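Leucine aminopeptidase 2, chloroplastic (Streptomyces sp. BC16019, PDB 5LHJ) acts in bottromycin maturation as a manganese-binding aminopeptidase of the M17 family, and presumably removes N-terminal amino acids from peptides. Local coordinates at residues A[253-258]-A[304-309]; A[212-217]-A[240-245]; A[36-41]-A[108-113]; A[407-412]-A[482-487]. All blocks are in the same frame, centred on the assembly; numbering follows the deposited sequence.

Contact 1 (A[253-258]-A[304-309]); sequences ALTVGL and PLRVRG
Leu254 meets Leu305 just ahead of the paired strands. The two side chains lie side by side and point the same way, with Leu254 CD2 3.6 Å from Leu305 CD1. Pairing begins slackly here, since Arg306 N reaches Leu254 O through a weak bond of 3.3 Å. From Thr255 onward the segment runs parallel to 306-309, the strand axes 19° apart. Thr255 OG1 stands anti to its carbonyl carbon (chi1 -64°), a placement that brings it within 3.5 Å of Arg306 CD, while CG2 flanks the same methylene. The extended Arg306 ends in a salt bridge from NE to Asp246. An alanine at Thr255 would probably open a gap beside the aliphatic part of Arg306 and let that chain turn more easily. Val256 bonds through both its polar backbone atoms: its N donates to Arg306 O at 2.9 Å, and its O accepts from Arg308 N at 2.9 Å. Gly257 adds a CA-H...O contact to Arg308 O. Leu258 N then donates to that oxygen at 2.7 Å, almost straight at 173°, and Leu258 CD1 packs on Val307 CG1 at 3.8 Å. Helix 286-301 covers Leu258 and Val307, as expected of a beta-alpha-beta crossover joining the two strands. The chemistry is two-sided: Val256, Leu258 and Val307 form an apolar face, whereas Thr255, Arg306 and Arg308 (NE hydrogen-bonded to Thr244 OG1) bring polar groups to the other.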
loop_
_atom_site.group_PDB
_atom_site.type_symbol
_atom_site.label_atom_id
_atom_site.label_comp_id
_atom_site.label_asym_id
_atom_site.label_seq_id
_atom_site.Cartn_x
_atom_site.Cartn_y
_atom_site.Cartn_z
ATOM N N ALA A 253 6.652 -53.780 -15.044
ATOM C CA ALA A 253 7.906 -53.701 -14.248
ATOM C C ALA A 253 8.290 -52.318 -13.663
ATOM O O ALA A 253 9.093 -52.259 -12.724
ATOM C CB ALA A 253 9.095 -54.302 -15.012
ATOM N N LEU A 254 7.757 -51.223 -14.217
ATOM C CA LEU A 254 7.869 -49.899 -13.592
ATOM C C LEU A 254 6.466 -49.305 -13.425
ATOM O O LEU A 254 5.668 -49.336 -14.361
ATOM C CB LEU A 254 8.752 -48.982 -14.441
ATOM C CG LEU A 254 9.130 -47.605 -13.889
ATOM C CD1 LEU A 254 10.043 -47.714 -12.675
ATOM C CD2 LEU A 254 9.818 -46.768 -14.962
ATOM N N THR A 255 6.174 -48.792 -12.226
ATOM C CA THR A 255 4.896 -48.144 -11.918
ATOM C C THR A 255 5.160 -46.716 -11.462
ATOM O O THR A 255 5.901 -46.518 -10.503
ATOM C CB THR A 255 4.127 -48.908 -10.830
ATOM O OG1 THR A 255 3.780 -50.209 -11.339
ATOM C CG2 THR A 255 2.841 -48.170 -10.441
ATOM N N VAL A 256 4.550 -45.746 -12.147
ATOM C CA VAL A 256 4.768 -44.323 -11.868
ATOM C C VAL A 256 3.481 -43.707 -11.313
ATOM O O VAL A 256 2.395 -43.905 -11.871
ATOM C CB VAL A 256 5.214 -43.572 -13.152
ATOM C CG1 VAL A 256 5.377 -42.067 -12.899
ATOM C CG2 VAL A 256 6.514 -44.159 -13.685
ATOM N N GLY A 257 3.611 -42.967 -10.209
ATOM C CA GLY A 257 2.518 -42.193 -9.627
ATOM C C GLY A 257 2.646 -40.731 -10.013
ATOM O O GLY A 257 3.722 -40.167 -9.868
ATOM N N LEU A 258 1.565 -40.138 -10.525
ATOM C CA LEU A 258 1.505 -38.708 -10.835
ATOM C C LEU A 258 0.475 -38.066 -9.912
ATOM O O LEU A 258 -0.652 -38.557 -9.799
ATOM C CB LEU A 258 1.074 -38.455 -12.289
ATOM C CG LEU A 258 1.921 -39.088 -13.399
ATOM C CD1 LEU A 258 1.345 -38.762 -14.767
ATOM C CD2 LEU A 258 3.374 -38.634 -13.294
ATOM N N PRO A 304 4.733 -49.327 -22.427
ATOM C CA PRO A 304 4.787 -50.462 -21.500
ATOM C C PRO A 304 5.132 -49.991 -20.087
ATOM O O PRO A 304 6.232 -50.231 -19.587
ATOM C CB PRO A 304 5.899 -51.335 -22.105
ATOM C CG PRO A 304 6.852 -50.332 -22.667
ATOM C CD PRO A 304 5.982 -49.230 -23.217
ATOM N N LEU A 305 4.172 -49.313 -19.463
ATOM C CA LEU A 305 4.385 -48.612 -18.202
ATOM C C LEU A 305 3.049 -48.437 -17.510
ATOM O O LEU A 305 2.087 -47.995 -18.134
ATOM C CB LEU A 305 4.995 -47.226 -18.490
ATOM C CG LEU A 305 5.464 -46.362 -17.329
ATOM C CD1 LEU A 305 6.682 -46.992 -16.688
ATOM C CD2 LEU A 305 5.806 -44.955 -17.800
ATOM N N ARG A 306 2.990 -48.782 -16.230
ATOM C CA ARG A 306 1.803 -48.560 -15.424
ATOM C C ARG A 306 1.889 -47.149 -14.839
ATOM O O ARG A 306 2.909 -46.789 -14.269
ATOM C CB ARG A 306 1.743 -49.573 -14.298
ATOM C CG ARG A 306 0.454 -49.562 -13.509
ATOM C CD ARG A 306 0.487 -50.709 -12.510
ATOM N NE ARG A 306 -0.775 -50.864 -11.795
ATOM C CZ ARG A 306 -0.974 -51.697 -10.765
ATOM N NH1 ARG A 306 0.012 -52.476 -10.300
ATOM N NH2 ARG A 306 -2.178 -51.753 -10.187
ATOM N N VAL A 307 0.827 -46.369 -14.990
ATOM C CA VAL A 307 0.804 -44.989 -14.483
ATOM C C VAL A 307 -0.496 -44.740 -13.724
ATOM O O VAL A 307 -1.584 -44.975 -14.247
ATOM C CB VAL A 307 0.968 -43.947 -15.614
ATOM C CG1 VAL A 307 1.147 -42.549 -15.024
ATOM C CG2 VAL A 307 2.157 -44.295 -16.499
ATOM N N ARG A 308 -0.365 -44.249 -12.493
ATOM C CA ARG A 308 -1.502 -43.893 -11.662
ATOM C C ARG A 308 -1.534 -42.385 -11.417
ATOM O O ARG A 308 -0.559 -41.831 -10.922
ATOM C CB ARG A 308 -1.401 -44.638 -10.339
ATOM C CG ARG A 308 -2.284 -44.115 -9.215
ATOM C CD ARG A 308 -3.758 -44.441 -9.316
ATOM N NE ARG A 308 -4.006 -45.888 -9.179
ATOM C CZ ARG A 308 -3.954 -46.587 -8.046
ATOM N NH1 ARG A 308 -3.634 -46.007 -6.887
ATOM N NH2 ARG A 308 -4.209 -47.900 -8.082
ATOM N N GLY A 309 -2.670 -41.758 -11.706
ATOM C CA GLY A 309 -2.934 -40.358 -11.369
ATOM C C GLY A 309 -3.681 -40.233 -10.051
ATOM O O GLY A 309 -4.581 -41.038 -9.770
#

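Contact 2 (A[212-217]-A[240-245]); sequences AVYEGA and YVELTY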
loop_
_atom_site.group_PDB
_atom_site.type_symbol
_atom_site.label_atom_id
_atom_site.label_comp_id
_atom_site.label_asym_id
_atom_site.label_seq_id
_atom_site.Cartn_x
_atom_site.Cartn_y
_atom_site.Cartn_z
ATOM N N ALA A 212 -11.579 -44.215 -10.066
ATOM C CA ALA A 212 -12.294 -44.226 -8.791
ATOM C C ALA A 212 -12.473 -42.783 -8.352
ATOM O O ALA A 212 -11.488 -42.038 -8.289
ATOM C CB ALA A 212 -11.504 -44.990 -7.738
ATOM N N VAL A 213 -13.716 -42.401 -8.060
ATOM C CA VAL A 213 -14.045 -41.075 -7.549
ATOM C C VAL A 213 -14.504 -41.196 -6.105
ATOM O O VAL A 213 -15.422 -41.970 -5.814
ATOM C CB VAL A 213 -15.161 -40.424 -8.373
ATOM C CG1 VAL A 213 -15.559 -39.074 -7.762
ATOM C CG2 VAL A 213 -14.716 -40.265 -9.816
ATOM N N TYR A 214 -13.864 -40.446 -5.215
ATOM C CA TYR A 214 -14.181 -40.471 -3.795
ATOM C C TYR A 214 -14.852 -39.151 -3.406
ATOM O O TYR A 214 -14.385 -38.068 -3.775
ATOM C CB TYR A 214 -12.929 -40.708 -2.964
ATOM C CG TYR A 214 -12.277 -42.052 -3.222
ATOM C CD1 TYR A 214 -11.352 -42.209 -4.246
ATOM C CD2 TYR A 214 -12.590 -43.173 -2.443
ATOM C CE1 TYR A 214 -10.744 -43.429 -4.494
ATOM C CE2 TYR A 214 -11.987 -44.411 -2.687
ATOM C CZ TYR A 214 -11.065 -44.529 -3.717
ATOM O OH TYR A 214 -10.447 -45.730 -3.992
ATOM N N GLU A 215 -15.964 -39.275 -2.684
ATOM C CA GLU A 215 -16.793 -38.144 -2.290
ATOM C C GLU A 215 -17.449 -38.457 -0.956
ATOM O O GLU A 215 -17.624 -39.625 -0.621
ATOM C CB GLU A 215 -17.867 -37.882 -3.357
ATOM C CG GLU A 215 -18.780 -39.070 -3.664
ATOM C CD GLU A 215 -19.710 -38.835 -4.848
ATOM O OE1 GLU A 215 -20.746 -38.153 -4.681
ATOM O OE2 GLU A 215 -19.418 -39.344 -5.955
ATOM N N GLY A 216 -17.808 -37.418 -0.206
ATOM C CA GLY A 216 -18.567 -37.585 1.037
ATOM C C GLY A 216 -17.896 -38.533 2.022
ATOM O O GLY A 216 -16.696 -38.420 2.285
ATOM N N ALA A 217 -18.666 -39.489 2.543
ATOM C CA ALA A 217 -18.148 -40.446 3.530
ATOM C C ALA A 217 -17.023 -41.339 2.985
ATOM O O ALA A 217 -16.084 -41.669 3.716
ATOM C CB ALA A 217 -19.282 -41.309 4.075
ATOM N N TYR A 240 -11.806 -36.539 -4.594
ATOM C CA TYR A 240 -10.499 -37.123 -4.856
ATOM C C TYR A 240 -10.669 -38.199 -5.910
ATOM O O TYR A 240 -11.545 -39.068 -5.764
ATOM C CB TYR A 240 -9.902 -37.711 -3.581
ATOM C CG TYR A 240 -8.585 -38.382 -3.786
ATOM C CD1 TYR A 240 -7.447 -37.643 -4.118
ATOM C CD2 TYR A 240 -8.459 -39.763 -3.650
ATOM C CE1 TYR A 240 -6.222 -38.267 -4.322
ATOM C CE2 TYR A 240 -7.242 -40.396 -3.839
ATOM C CZ TYR A 240 -6.123 -39.650 -4.170
ATOM O OH TYR A 240 -4.914 -40.283 -4.350
ATOM N N VAL A 241 -9.840 -38.139 -6.953
ATOM C CA VAL A 241 -9.951 -39.061 -8.093
ATOM C C VAL A 241 -8.626 -39.789 -8.312
ATOM O O VAL A 241 -7.552 -39.172 -8.315
ATOM C CB VAL A 241 -10.385 -38.337 -9.394
ATOM C CG1 VAL A 241 -10.619 -39.345 -10.526
ATOM C CG2 VAL A 241 -11.655 -37.539 -9.149
ATOM N N GLU A 242 -8.707 -41.104 -8.506
ATOM C CA GLU A 242 -7.547 -41.890 -8.919
ATOM C C GLU A 242 -7.839 -42.494 -10.288
ATOM O O GLU A 242 -8.914 -43.060 -10.515
ATOM C CB GLU A 242 -7.164 -42.948 -7.871
ATOM C CG GLU A 242 -6.381 -42.323 -6.722
ATOM C CD GLU A 242 -5.988 -43.271 -5.600
ATOM O OE1 GLU A 242 -6.536 -44.393 -5.509
ATOM O OE2 GLU A 242 -5.134 -42.872 -4.779
ATOM N N LEU A 243 -6.872 -42.340 -11.183
ATOM C CA LEU A 243 -7.044 -42.601 -12.614
ATOM C C LEU A 243 -5.843 -43.440 -13.000
ATOM O O LEU A 243 -4.719 -42.962 -12.873
ATOM C CB LEU A 243 -7.077 -41.248 -13.356
ATOM C CG LEU A 243 -7.289 -41.170 -14.864
ATOM C CD1 LEU A 243 -8.678 -41.660 -15.210
ATOM C CD2 LEU A 243 -7.110 -39.751 -15.382
ATOM N N THR A 244 -6.048 -44.686 -13.437
ATOM C CA THR A 244 -4.936 -45.609 -13.687
ATOM C C THR A 244 -4.856 -46.159 -15.126
ATOM O O THR A 244 -5.835 -46.710 -15.647
ATOM C CB THR A 244 -4.979 -46.791 -12.698
ATOM O OG1 THR A 244 -5.062 -46.288 -11.360
ATOM C CG2 THR A 244 -3.746 -47.662 -12.821
ATOM N N TYR A 245 -3.675 -46.013 -15.730
ATOM C CA TYR A 245 -3.331 -46.655 -16.998
ATOM C C TYR A 245 -2.541 -47.928 -16.705
ATOM O O TYR A 245 -1.448 -47.875 -16.131
ATOM C CB TYR A 245 -2.516 -45.716 -17.872
ATOM C CG TYR A 245 -1.954 -46.348 -19.133
ATOM C CD1 TYR A 245 -2.793 -46.744 -20.181
ATOM C CD2 TYR A 245 -0.579 -46.537 -19.286
ATOM C CE1 TYR A 245 -2.273 -47.311 -21.336
ATOM C CE2 TYR A 245 -0.053 -47.104 -20.439
ATOM C CZ TYR A 245 -0.899 -47.483 -21.464
ATOM O OH TYR A 245 -0.361 -48.043 -22.613
HETATM O O HOH W 1 -8.661 -46.030 -5.872
#
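Tyr214 and Tyr240 form a hydrogen-bonded pair of an antiparallel bridge, their side chains side by side and pointing the same way. Tyr214 N donates to Tyr240 O at 2.8 Å, and Tyr240 N returns a bond to Tyr214 O. Out along Tyr214, CB is 3.5 Å from Tyr240 O. With CG anti to the carbonyl carbon (chi1 -63°), the ring starts beside that oxygen, which lies at the ring edge and in its plane. CD1 touches both Tyr240 O, at 3.5 Å, and Tyr240 CD2, at 3.8 Å. At the tip, Tyr214 OH is 2.6 Å from a water, also in the ring plane, and this water donates to Glu242 OE1 at 2.7 Å. The bridge thus spans two strands without direct contact of hydroxyl and carboxylate. The other oxygen, Glu242 OE2, accepts from Tyr240 OH at 2.6 Å, on its anti side but 25° out of the carboxylate plane, and has a salt bridge to Arg356. On the reverse face Val213 CG2 rests against Val241 CG2. Strand 210-214 flanks 239-245, whose other neighbour is strand 306-316; helix 193-207 packs on the valine face, and helix 345-358 on the tyrosines.

Contact 3 (A[36-41]-A[108-113]); sequences ADVVAC and RTLRLD
The pairing of Val38 with Leu110 and of Ala40 with Leu112 belongs to the mixed sheet of the N-terminal domain, which is related to the macro domains. Strands 38-43 and 109-112 are parallel neighbours inside this sheet. The chain reaches the second strand from 76-81 through helix 90-102, a crossover that passes strand 38-43. Polar clasps hold the start of the pair. Asp37 OD2 takes two backbone donors: Arg108 N at 2.8 Å, on its anti lone pair, and Thr109 N at 3.1 Å, from 43° above the carboxylate plane. In exchange Asp37 N donates to Thr109 OG1 at 2.9 Å. This hydroxyl sits between its own backbone N and carbonyl carbon (chi1 57°), where it also bonds to Ala35 O. Regular parallel bonds follow, Arg111 N to Val38 O and Ala40 N to Arg111 O, and Asp113 N closes the series on Ala40 O. On one face Val39 CG2 lies 3.5 Å above the guanidinium plane of Arg111, offset toward its rim. A bend at chi3 (78°) turns NE toward Asp113, which is gripped side-on in the guanidinium plane: NE to OD1 at 2.8 Å, NH2 to OD2 at 3.0 Å, each on a syn lone pair. The other face has Val38 CG1 3.7 Å from Leu110 CD1 and Ala40 CB 3.8 Å from Leu112 CD2, both under helix 90-102. The salt bridge is likely to hold the guanidinium flat over the valine; charge is thus paired beside Val39, while on the other face the strands meet through aliphatic side chains alone.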
loop_
_atom_site.group_PDB
_atom_site.type_symbol
_atom_site.label_atom_id
_atom_site.label_comp_id
_atom_site.label_asym_id
_atom_site.label_seq_id
_atom_site.Cartn_x
_atom_site.Cartn_y
_atom_site.Cartn_z
ATOM N N ALA A 36 -5.657 -28.674 -51.881
ATOM C CA ALA A 36 -5.399 -27.755 -50.788
ATOM C C ALA A 36 -5.708 -26.338 -51.263
ATOM O O ALA A 36 -5.301 -25.939 -52.348
ATOM C CB ALA A 36 -3.954 -27.872 -50.317
ATOM N N ASP A 37 -6.449 -25.584 -50.459
ATOM C CA ASP A 37 -6.653 -24.169 -50.738
ATOM C C ASP A 37 -5.365 -23.417 -50.453
ATOM O O ASP A 37 -5.056 -22.463 -51.150
ATOM C CB ASP A 37 -7.779 -23.591 -49.887
ATOM C CG ASP A 37 -9.107 -24.249 -50.160
ATOM O OD1 ASP A 37 -9.375 -24.611 -51.327
ATOM O OD2 ASP A 37 -9.877 -24.429 -49.195
ATOM N N VAL A 38 -4.638 -23.856 -49.419
ATOM C CA VAL A 38 -3.373 -23.245 -49.010
ATOM C C VAL A 38 -2.304 -24.325 -48.807
ATOM O O VAL A 38 -2.574 -25.387 -48.226
ATOM C CB VAL A 38 -3.537 -22.432 -47.699
ATOM C CG1 VAL A 38 -2.223 -21.755 -47.304
ATOM C CG2 VAL A 38 -4.636 -21.400 -47.843
ATOM N N VAL A 39 -1.098 -24.046 -49.300
ATOM C CA VAL A 39 0.079 -24.883 -49.073
ATOM C C VAL A 39 1.149 -24.025 -48.399
ATOM O O VAL A 39 1.475 -22.945 -48.904
ATOM C CB VAL A 39 0.643 -25.433 -50.394
ATOM C CG1 VAL A 39 1.946 -26.196 -50.152
ATOM C CG2 VAL A 39 -0.387 -26.326 -51.080
ATOM N N ALA A 40 1.685 -24.509 -47.284
ATOM C CA ALA A 40 2.751 -23.826 -46.553
ATOM C C ALA A 40 4.092 -24.494 -46.824
ATOM O O ALA A 40 4.282 -25.669 -46.489
ATOM C CB ALA A 40 2.469 -23.834 -45.066
ATOM N N CYS A 41 5.013 -23.704 -47.377
ATOM C CA CYS A 41 6.341 -24.139 -47.797
ATOM C C CYS A 41 7.363 -23.614 -46.790
ATOM O O CYS A 41 7.418 -22.402 -46.564
ATOM C CB CYS A 41 6.628 -23.541 -49.180
ATOM S SG CYS A 41 8.246 -23.885 -49.905
ATOM N N ARG A 108 -10.529 -23.606 -46.553
ATOM C CA ARG A 108 -11.117 -24.836 -46.036
ATOM C C ARG A 108 -10.068 -25.896 -45.762
ATOM O O ARG A 108 -10.240 -26.702 -44.842
ATOM C CB ARG A 108 -12.141 -25.420 -47.017
ATOM C CG ARG A 108 -13.324 -24.527 -47.350
ATOM C CD ARG A 108 -14.296 -25.292 -48.240
ATOM N NE ARG A 108 -15.419 -24.473 -48.699
ATOM C CZ ARG A 108 -16.382 -24.889 -49.526
ATOM N NH1 ARG A 108 -16.382 -26.134 -50.013
ATOM N NH2 ARG A 108 -17.358 -24.047 -49.873
ATOM N N THR A 109 -9.009 -25.925 -46.574
ATOM C CA THR A 109 -7.982 -26.974 -46.474
ATOM C C THR A 109 -6.567 -26.389 -46.519
ATOM O O THR A 109 -6.286 -25.512 -47.341
ATOM C CB THR A 109 -8.150 -28.003 -47.611
ATOM O OG1 THR A 109 -8.083 -27.324 -48.868
ATOM C CG2 THR A 109 -9.509 -28.687 -47.519
ATOM N N LEU A 110 -5.698 -26.874 -45.622
ATOM C CA LEU A 110 -4.308 -26.434 -45.512
ATOM C C LEU A 110 -3.374 -27.640 -45.526
ATOM O O LEU A 110 -3.574 -28.578 -44.759
ATOM C CB LEU A 110 -4.101 -25.645 -44.206
ATOM C CG LEU A 110 -2.661 -25.344 -43.779
ATOM C CD1 LEU A 110 -1.974 -24.431 -44.782
ATOM C CD2 LEU A 110 -2.666 -24.740 -42.380
ATOM N N ARG A 111 -2.374 -27.627 -46.403
ATOM C CA ARG A 111 -1.332 -28.652 -46.407
ATOM C C ARG A 111 -0.025 -28.003 -45.967
ATOM O O ARG A 111 0.437 -27.062 -46.609
ATOM C CB ARG A 111 -1.153 -29.290 -47.792
ATOM C CG ARG A 111 -0.286 -30.540 -47.734
ATOM C CD ARG A 111 -0.050 -31.167 -49.093
ATOM N NE ARG A 111 0.963 -30.446 -49.874
ATOM C CZ ARG A 111 0.798 -29.943 -51.099
ATOM N NH1 ARG A 111 -0.352 -30.059 -51.773
ATOM N NH2 ARG A 111 1.815 -29.320 -51.684
ATOM N N LEU A 112 0.539 -28.495 -44.864
ATOM C CA LEU A 112 1.841 -28.055 -44.384
ATOM C C LEU A 112 2.923 -28.952 -44.977
ATOM O O LEU A 112 2.956 -30.157 -44.690
ATOM C CB LEU A 112 1.901 -28.147 -42.849
ATOM C CG LEU A 112 0.768 -27.411 -42.130
ATOM C CD1 LEU A 112 0.804 -27.706 -40.641
ATOM C CD2 LEU A 112 0.849 -25.926 -42.403
ATOM N N ASP A 113 3.788 -28.368 -45.805
ATOM C CA ASP A 113 4.965 -29.068 -46.325
ATOM C C ASP A 113 6.230 -28.786 -45.512
ATOM O O ASP A 113 7.318 -29.191 -45.915
ATOM C CB ASP A 113 5.198 -28.694 -47.800
ATOM C CG ASP A 113 4.117 -29.235 -48.735
ATOM O OD1 ASP A 113 3.178 -29.927 -48.287
ATOM O OD2 ASP A 113 4.201 -28.966 -49.951
#

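Contact 4 (A[407-412]-A[482-487]); sequences AGESFC and TGFAVR
Glu409 OE2 accepts from Ala485 N at 3.0 Å with an N-H...O angle of 164°, on the syn side but 33° out of the carboxylate plane. Glu409 CG stands anti to the carbonyl carbon and the chain extends beyond CG to that donor. A water donates to the same oxygen at 2.7 Å. It also donates to Gly483 O at 2.9 Å and accepts from Arg487 N at 3.0 Å, tying the carboxylate to the start of a short turn and to the helical residue just past it. That turn, type II from Gly483 to Val486, puts Ala485 at the N-cap of helix 486-498. Glu409 OE1 is bonded to Thr488 OG1 in that helix. Arg487 NH2 adds a long salt bridge to OE2, with the oxygen well out of the guanidinium plane, so charge alone acts there; Arg487 NE bonds to Thr177. Glu409 CD lies over one face of the Phe484 ring, offset toward the rim, and Ser410 O sits at the ring edge, 3.4 Å from Phe484 CZ. Phe411 reaches toward Phe484 tip to tip, CZ to CE2 at 3.4 Å, the ring planes at 36°. Ala407 CB, at the end of the helix that Gly408 closes in a Schellman motif, touches Arg487 CB at 3.8 Å. An alanine in place of Glu409 would probably leave Ala485 N without its acceptor, the bridging water short of one of three partners, and Arg487 without this counter-charge. A buried carboxylate is thus held by backbone N-H, water and hydroxyl at a helix start, where the dipole would probably stabilise its charge.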
loop_
_atom_site.group_PDB
_atom_site.type_symbol
_atom_site.label_atom_id
_atom_site.label_comp_id
_atom_site.label_asym_id
_atom_site.label_seq_id
_atom_site.Cartn_x
_atom_site.Cartn_y
_atom_site.Cartn_z
ATOM N N ALA A 407 10.181 -31.576 -25.688
ATOM C CA ALA A 407 8.838 -31.011 -25.752
ATOM C C ALA A 407 8.802 -29.512 -26.042
ATOM O O ALA A 407 7.742 -28.989 -26.357
ATOM C CB ALA A 407 8.098 -31.311 -24.458
ATOM N N GLY A 408 9.933 -28.822 -25.922
ATOM C CA GLY A 408 9.969 -27.366 -26.091
ATOM C C GLY A 408 9.367 -26.593 -24.915
ATOM O O GLY A 408 8.819 -25.509 -25.107
ATOM N N GLU A 409 9.468 -27.146 -23.708
ATOM C CA GLU A 409 8.971 -26.486 -22.494
ATOM C C GLU A 409 10.164 -26.161 -21.593
ATOM O O GLU A 409 11.083 -26.972 -21.444
ATOM C CB GLU A 409 7.956 -27.363 -21.768
ATOM C CG GLU A 409 6.762 -27.691 -22.652
ATOM C CD GLU A 409 5.572 -28.289 -21.914
ATOM O OE1 GLU A 409 5.701 -29.385 -21.322
ATOM O OE2 GLU A 409 4.473 -27.677 -21.975
ATOM N N SER A 410 10.149 -24.973 -21.009
ATOM C CA SER A 410 11.283 -24.481 -20.223
ATOM C C SER A 410 11.128 -24.789 -18.726
ATOM O O SER A 410 10.148 -24.373 -18.094
ATOM C CB SER A 410 11.426 -22.976 -20.444
ATOM O OG SER A 410 12.480 -22.454 -19.668
ATOM N N PHE A 411 12.106 -25.519 -18.181
ATOM C CA PHE A 411 12.225 -25.785 -16.748
ATOM C C PHE A 411 13.618 -25.434 -16.240
ATOM O O PHE A 411 14.593 -25.543 -16.973
ATOM C CB PHE A 411 11.975 -27.264 -16.450
ATOM C CG PHE A 411 10.533 -27.624 -16.354
ATOM C CD1 PHE A 411 9.836 -28.021 -17.483
ATOM C CD2 PHE A 411 9.867 -27.564 -15.130
ATOM C CE1 PHE A 411 8.493 -28.363 -17.393
ATOM C CE2 PHE A 411 8.524 -27.902 -15.040
ATOM C CZ PHE A 411 7.843 -28.302 -16.169
ATOM N N CYS A 412 13.679 -25.034 -14.977
ATOM C CA CYS A 412 14.920 -24.797 -14.262
ATOM C C CYS A 412 14.904 -25.653 -13.006
ATOM O O CYS A 412 13.960 -25.562 -12.227
ATOM C CB CYS A 412 15.024 -23.330 -13.853
ATOM S SG CYS A 412 16.541 -22.975 -12.938
ATOM N N THR A 482 -2.536 -22.743 -20.944
ATOM C CA THR A 482 -1.517 -23.161 -21.897
ATOM C C THR A 482 -1.365 -24.680 -22.041
ATOM O O THR A 482 -0.858 -25.155 -23.063
ATOM C CB THR A 482 -0.138 -22.628 -21.488
ATOM O OG1 THR A 482 0.210 -23.162 -20.210
ATOM C CG2 THR A 482 -0.129 -21.120 -21.430
ATOM N N GLY A 483 -1.816 -25.445 -21.046
ATOM C CA GLY A 483 -1.544 -26.877 -20.994
ATOM C C GLY A 483 -0.080 -27.208 -20.725
ATOM O O GLY A 483 0.390 -28.298 -21.044
ATOM N N PHE A 484 0.641 -26.255 -20.130
ATOM C CA PHE A 484 2.049 -26.432 -19.794
ATOM C C PHE A 484 2.256 -27.689 -18.950
ATOM O O PHE A 484 1.456 -27.978 -18.058
ATOM C CB PHE A 484 2.577 -25.218 -19.029
ATOM C CG PHE A 484 4.068 -25.225 -18.826
ATOM C CD1 PHE A 484 4.910 -24.742 -19.810
ATOM C CD2 PHE A 484 4.625 -25.693 -17.642
ATOM C CE1 PHE A 484 6.285 -24.719 -19.620
ATOM C CE2 PHE A 484 6.001 -25.690 -17.452
ATOM C CZ PHE A 484 6.824 -25.197 -18.453
ATOM N N ALA A 485 3.315 -28.423 -19.300
ATOM C CA ALA A 485 3.803 -29.652 -18.656
ATOM C C ALA A 485 3.193 -30.953 -19.182
ATOM O O ALA A 485 3.730 -32.027 -18.916
ATOM C CB ALA A 485 3.718 -29.590 -17.132
ATOM N N VAL A 486 2.101 -30.875 -19.955
ATOM C CA VAL A 486 1.527 -32.085 -20.559
ATOM C C VAL A 486 2.571 -32.805 -21.416
ATOM O O VAL A 486 2.824 -34.000 -21.235
ATOM C CB VAL A 486 0.259 -31.790 -21.397
ATOM C CG1 VAL A 486 -0.193 -33.031 -22.160
ATOM C CG2 VAL A 486 -0.875 -31.303 -20.497
ATOM N N ARG A 487 3.199 -32.073 -22.315
ATOM C CA ARG A 487 4.145 -32.694 -23.222
ATOM C C ARG A 487 5.457 -33.104 -22.535
ATOM O O ARG A 487 6.025 -34.148 -22.874
ATOM C CB ARG A 487 4.354 -31.821 -24.453
ATOM C CG ARG A 487 3.157 -31.955 -25.388
ATOM C CD ARG A 487 3.228 -31.018 -26.569
ATOM N NE ARG A 487 2.980 -29.685 -26.056
ATOM C CZ ARG A 487 3.751 -28.618 -26.197
ATOM N NH1 ARG A 487 4.844 -28.620 -26.954
ATOM N NH2 ARG A 487 3.360 -27.495 -25.612
HETATM O O HOH W 2 2.472 -29.238 -22.901
#

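Contacts 1 and 2 meet in the catalytic domain: strand 306-316 lies between 255-263 and 239-245, Gly309 N is 2.6 Å from Leu243 O and Arg308 NE 2.5 Å from Thr244 OG1, both probable hydrogen bonds. Contact 4 reaches the same sheet through strand 410-413, its nearest atoms about 8 Å from contact 1; helix 486-498 starts in contact 4 and packs on contact 1. Side chains of Leu258, Tyr240 and Ala485 lie about 11, 11 and 12 Å from that of Lys261, which binds manganese in another structure of this protein, so all three lie near the metal site but outside direct coordination. Contact 3 stands apart in the N-terminal domain, about 28 Å from contact 4 between centres.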